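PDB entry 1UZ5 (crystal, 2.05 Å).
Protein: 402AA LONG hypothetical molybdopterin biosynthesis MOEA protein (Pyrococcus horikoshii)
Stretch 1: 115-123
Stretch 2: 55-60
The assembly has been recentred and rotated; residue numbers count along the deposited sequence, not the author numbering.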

ATOM      1  N   ILE A 115     -42.323  12.162   4.790  1.00 23.25           N
ATOM      2  CA  ILE A 115     -43.005  12.576   3.567  1.00 23.58           C
ATOM      3  C   ILE A 115     -42.457  13.935   3.153  1.00 26.15           C
ATOM      4  O   ILE A 115     -42.501  14.883   3.934  1.00 29.87           O
ATOM      5  CB  ILE A 115     -44.526  12.685   3.796  1.00 28.39           C
ATOM      6  CG1 ILE A 115     -45.068  11.337   4.288  1.00 20.82           C
ATOM      7  CG2 ILE A 115     -45.216  13.119   2.508  1.00 31.25           C
ATOM      8  CD1 ILE A 115     -46.570  11.326   4.592  1.00 31.74           C
ATOM      9  N   GLN A 116     -41.920  14.016   1.938  1.00 24.62           N
ATOM     10  CA  GLN A 116     -41.348  15.256   1.422  1.00 31.74           C
ATOM     11  C   GLN A 116     -42.240  16.445   1.715  1.00 28.88           C
ATOM     12  O   GLN A 116     -43.463  16.340   1.693  1.00 29.73           O
ATOM     13  CB  GLN A 116     -41.137  15.179  -0.088  1.00 35.87           C
ATOM     14  CG  GLN A 116     -40.189  14.104  -0.551  1.00 53.79           C
ATOM     15  CD  GLN A 116     -40.065  14.081  -2.061  1.00 58.34           C
ATOM     16  OE1 GLN A 116     -39.572  15.031  -2.666  1.00 61.66           O
ATOM     17  NE2 GLN A 116     -40.527  12.998  -2.680  1.00 61.96           N
ATOM     18  N   PHE A 117     -41.605  17.580   1.972  1.00 27.42           N
ATOM     19  CA  PHE A 117     -42.302  18.815   2.286  1.00 33.09           C
ATOM     20  C   PHE A 117     -43.377  19.145   1.247  1.00 37.18           C
ATOM     21  O   PHE A 117     -44.503  19.495   1.591  1.00 33.35           O
ATOM     22  CB  PHE A 117     -41.282  19.957   2.355  1.00 32.79           C
ATOM     23  CG  PHE A 117     -41.835  21.237   2.912  1.00 50.98           C
ATOM     24  CD1 PHE A 117     -42.228  21.318   4.244  1.00 50.49           C
ATOM     25  CD2 PHE A 117     -41.965  22.361   2.105  1.00 46.96           C
ATOM     26  CE1 PHE A 117     -42.746  22.503   4.769  1.00 48.71           C
ATOM     27  CE2 PHE A 117     -42.482  23.551   2.620  1.00 53.29           C
ATOM     28  CZ  PHE A 117     -42.874  23.620   3.955  1.00 42.64           C
ATOM     29  N   GLU A 118     -43.020  19.014  -0.025  1.00 36.86           N
ATOM     30  CA  GLU A 118     -43.924  19.333  -1.124  1.00 45.70           C
ATOM     31  C   GLU A 118     -45.100  18.381  -1.326  1.00 44.82           C
ATOM     32  O   GLU A 118     -46.037  18.719  -2.045  1.00 43.53           O
ATOM     33  CB  GLU A 118     -43.139  19.423  -2.439  1.00 43.62           C
ATOM     34  CG  GLU A 118     -41.808  20.163  -2.342  1.00 67.23           C
ATOM     35  CD  GLU A 118     -40.774  19.411  -1.512  1.00 80.70           C
ATOM     36  OE1 GLU A 118     -40.495  18.232  -1.824  1.00 75.00           O
ATOM     37  OE2 GLU A 118     -40.239  20.001  -0.547  1.00 90.55           O
ATOM     38  N   ASP A 119     -45.069  17.203  -0.707  1.00 40.27           N
ATOM     39  CA  ASP A 119     -46.161  16.253  -0.892  1.00 34.27           C
ATOM     40  C   ASP A 119     -47.275  16.317   0.144  1.00 40.65           C
ATOM     41  O   ASP A 119     -48.089  15.401   0.241  1.00 48.46           O
ATOM     42  CB  ASP A 119     -45.624  14.820  -0.975  1.00 37.88           C
ATOM     43  CG  ASP A 119     -44.732  14.602  -2.181  1.00 48.47           C
ATOM     44  OD1 ASP A 119     -45.091  15.082  -3.275  1.00 57.07           O
ATOM     45  OD2 ASP A 119     -43.678  13.944  -2.042  1.00 53.72           O
ATOM     46  N   VAL A 120     -47.317  17.391   0.921  1.00 36.32           N
ATOM     47  CA  VAL A 120     -48.370  17.541   1.916  1.00 31.54           C
ATOM     48  C   VAL A 120     -48.828  18.985   1.892  1.00 35.02           C
ATOM     49  O   VAL A 120     -48.146  19.845   1.335  1.00 35.56           O
ATOM     50  CB  VAL A 120     -47.878  17.213   3.353  1.00 40.23           C
ATOM     51  CG1 VAL A 120     -47.112  15.900   3.358  1.00 34.25           C
ATOM     52  CG2 VAL A 120     -47.019  18.352   3.887  1.00 27.56           C
ATOM     53  N   GLU A 121     -49.984  19.250   2.488  1.00 35.58           N
ATOM     54  CA  GLU A 121     -50.511  20.606   2.555  1.00 43.99           C
ATOM     55  C   GLU A 121     -50.588  21.021   4.022  1.00 37.98           C
ATOM     56  O   GLU A 121     -51.184  20.321   4.841  1.00 39.06           O
ATOM     57  CB  GLU A 121     -51.899  20.678   1.902  1.00 49.84           C
ATOM     58  CG  GLU A 121     -52.599  22.023   2.083  1.00 63.25           C
ATOM     59  CD  GLU A 121     -53.821  22.180   1.196  1.00 70.70           C
ATOM     60  OE1 GLU A 121     -53.650  22.255  -0.039  1.00 76.26           O
ATOM     61  OE2 GLU A 121     -54.950  22.226   1.730  1.00 67.77           O
ATOM     62  N   ARG A 122     -49.980  22.157   4.347  1.00 40.19           N
ATOM     63  CA  ARG A 122     -49.972  22.652   5.719  1.00 45.18           C
ATOM     64  C   ARG A 122     -51.202  23.481   6.063  1.00 47.90           C
ATOM     65  O   ARG A 122     -51.545  24.414   5.342  1.00 53.48           O
ATOM     66  CB  ARG A 122     -48.718  23.493   5.954  1.00 51.37           C
ATOM     67  CG  ARG A 122     -47.417  22.720   5.839  1.00 56.35           C
ATOM     68  CD  ARG A 122     -46.240  23.668   5.884  1.00 59.81           C
ATOM     69  NE  ARG A 122     -46.268  24.501   7.080  1.00 68.62           N
ATOM     70  CZ  ARG A 122     -45.448  25.526   7.293  1.00 76.51           C
ATOM     71  NH1 ARG A 122     -44.535  25.845   6.386  1.00 77.65           N
ATOM     72  NH2 ARG A 122     -45.543  26.231   8.413  1.00 77.88           N
ATOM     73  N   VAL A 123     -51.857  23.140   7.172  1.00 53.91           N
ATOM     74  CA  VAL A 123     -53.050  23.855   7.628  1.00 59.07           C
ATOM     75  C   VAL A 123     -53.154  23.874   9.155  1.00 64.31           C
ATOM     76  O   VAL A 123     -53.090  22.832   9.803  1.00 72.48           O
ATOM     77  CB  VAL A 123     -54.349  23.216   7.063  1.00 54.49           C
ATOM     78  CG1 VAL A 123     -54.272  23.124   5.553  1.00 54.78           C
ATOM     79  CG2 VAL A 123     -54.565  21.834   7.661  1.00 59.90           C
TER
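Stretch 2, residues 55-60: TVDGYA

Stretch 2 (55-60) runs antiparallel to the start of stretch 1: T55 to D57 are loop, and G58 to A60 form a strand that pairs with I115 and Q116. I115 and Y59 make a hydrogen-bonded pair, CA to CA 5.2 Å, closed by I115 N to Y59 O at 2.8 Å and Y59 N to I115 O at 2.9 Å; their side chains lie on the same face of the sheet. I115 O also receives a CA-H...O contact from G58 CA at 3.2 Å. A CB on G58 would fall 2.1 Å from I115 O, so the close approach depends on glycine. Q116 pairs with G58 without hydrogen bonds, CA to CA 4.3 Å; its CB points away, yet Q116 CG reaches V56 CG2 at 3.8 Å. At F117 stretch 1 leaves the strand for a short 3-10 segment, but F117 N still donates to D57 O at 2.9 Å, with a bent N-H...O angle of 143°. The Y59 side chain, chi1 m, then extends along stretch 1. F117 CD1 lies 3.6 Å from Y59 CE1, and Y59 OH sits at the edge of the F117 ring, 3.5 Å from F117 CE1. E118 and D119 make no contact. V120 points toward stretch 2, its CG2 3.8 Å from Y59 CE1, and R122 CD approaches Y59 OH at 3.3 Å.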

ATOM      1  N   THR A  55     -34.002  11.603   4.543  1.00 20.60           N
ATOM      2  CA  THR A  55     -33.246  11.812   3.313  1.00 27.11           C
ATOM      3  C   THR A  55     -33.778  13.025   2.562  1.00 26.45           C
ATOM      4  O   THR A  55     -33.254  13.397   1.518  1.00 28.59           O
ATOM      5  CB  THR A  55     -33.320  10.579   2.397  1.00 37.44           C
ATOM      6  OG1 THR A  55     -34.686  10.311   2.059  1.00 30.99           O
ATOM      7  CG2 THR A  55     -32.729   9.365   3.099  1.00 28.85           C
ATOM      8  N   VAL A  56     -34.826  13.638   3.102  1.00 27.12           N
ATOM      9  CA  VAL A  56     -35.429  14.820   2.496  1.00 28.33           C
ATOM     10  C   VAL A  56     -36.034  15.687   3.595  1.00 28.19           C
ATOM     11  O   VAL A  56     -36.236  15.213   4.714  1.00 25.16           O
ATOM     12  CB  VAL A  56     -36.575  14.439   1.522  1.00 30.17           C
ATOM     13  CG1 VAL A  56     -36.062  13.509   0.434  1.00 41.96           C
ATOM     14  CG2 VAL A  56     -37.709  13.779   2.287  1.00 36.76           C
ATOM     15  N   ASP A  57     -36.304  16.955   3.285  1.00 24.37           N
ATOM     16  CA  ASP A  57     -36.942  17.842   4.253  1.00 26.16           C
ATOM     17  C   ASP A  57     -38.423  17.492   4.169  1.00 28.81           C
ATOM     18  O   ASP A  57     -38.963  17.347   3.076  1.00 26.20           O
ATOM     19  CB  ASP A  57     -36.787  19.320   3.876  1.00 26.86           C
ATOM     20  CG  ASP A  57     -35.357  19.818   3.977  1.00 33.76           C
ATOM     21  OD1 ASP A  57     -34.593  19.316   4.827  1.00 37.01           O
ATOM     22  OD2 ASP A  57     -35.009  20.738   3.209  1.00 40.74           O
ATOM     23  N   GLY A  58     -39.085  17.355   5.308  1.00 26.72           N
ATOM     24  CA  GLY A  58     -40.496  17.031   5.264  1.00 23.28           C
ATOM     25  C   GLY A  58     -41.067  16.691   6.617  1.00 24.03           C
ATOM     26  O   GLY A  58     -40.698  17.287   7.628  1.00 22.19           O
ATOM     27  N   TYR A  59     -41.967  15.717   6.644  1.00 21.09           N
ATOM     28  CA  TYR A  59     -42.590  15.339   7.895  1.00 26.32           C
ATOM     29  C   TYR A  59     -42.446  13.876   8.244  1.00 21.86           C
ATOM     30  O   TYR A  59     -42.811  12.994   7.459  1.00 23.08           O
ATOM     31  CB  TYR A  59     -44.069  15.729   7.873  1.00 27.76           C
ATOM     32  CG  TYR A  59     -44.265  17.216   7.740  1.00 28.68           C
ATOM     33  CD1 TYR A  59     -44.218  17.844   6.492  1.00 27.53           C
ATOM     34  CD2 TYR A  59     -44.426  18.009   8.871  1.00 30.02           C
ATOM     35  CE1 TYR A  59     -44.323  19.231   6.382  1.00 25.03           C
ATOM     36  CE2 TYR A  59     -44.528  19.384   8.773  1.00 26.90           C
ATOM     37  CZ  TYR A  59     -44.476  19.992   7.533  1.00 32.53           C
ATOM     38  OH  TYR A  59     -44.575  21.364   7.466  1.00 36.33           O
ATOM     39  N   ALA A  60     -41.904  13.632   9.434  1.00 21.30           N
ATOM     40  CA  ALA A  60     -41.712  12.290   9.947  1.00 22.90           C
ATOM     41  C   ALA A  60     -43.079  11.838  10.422  1.00 23.10           C
ATOM     42  O   ALA A  60     -43.763  12.571  11.136  1.00 21.23           O
ATOM     43  CB  ALA A  60     -40.735  12.304  11.122  1.00 14.91           C
TER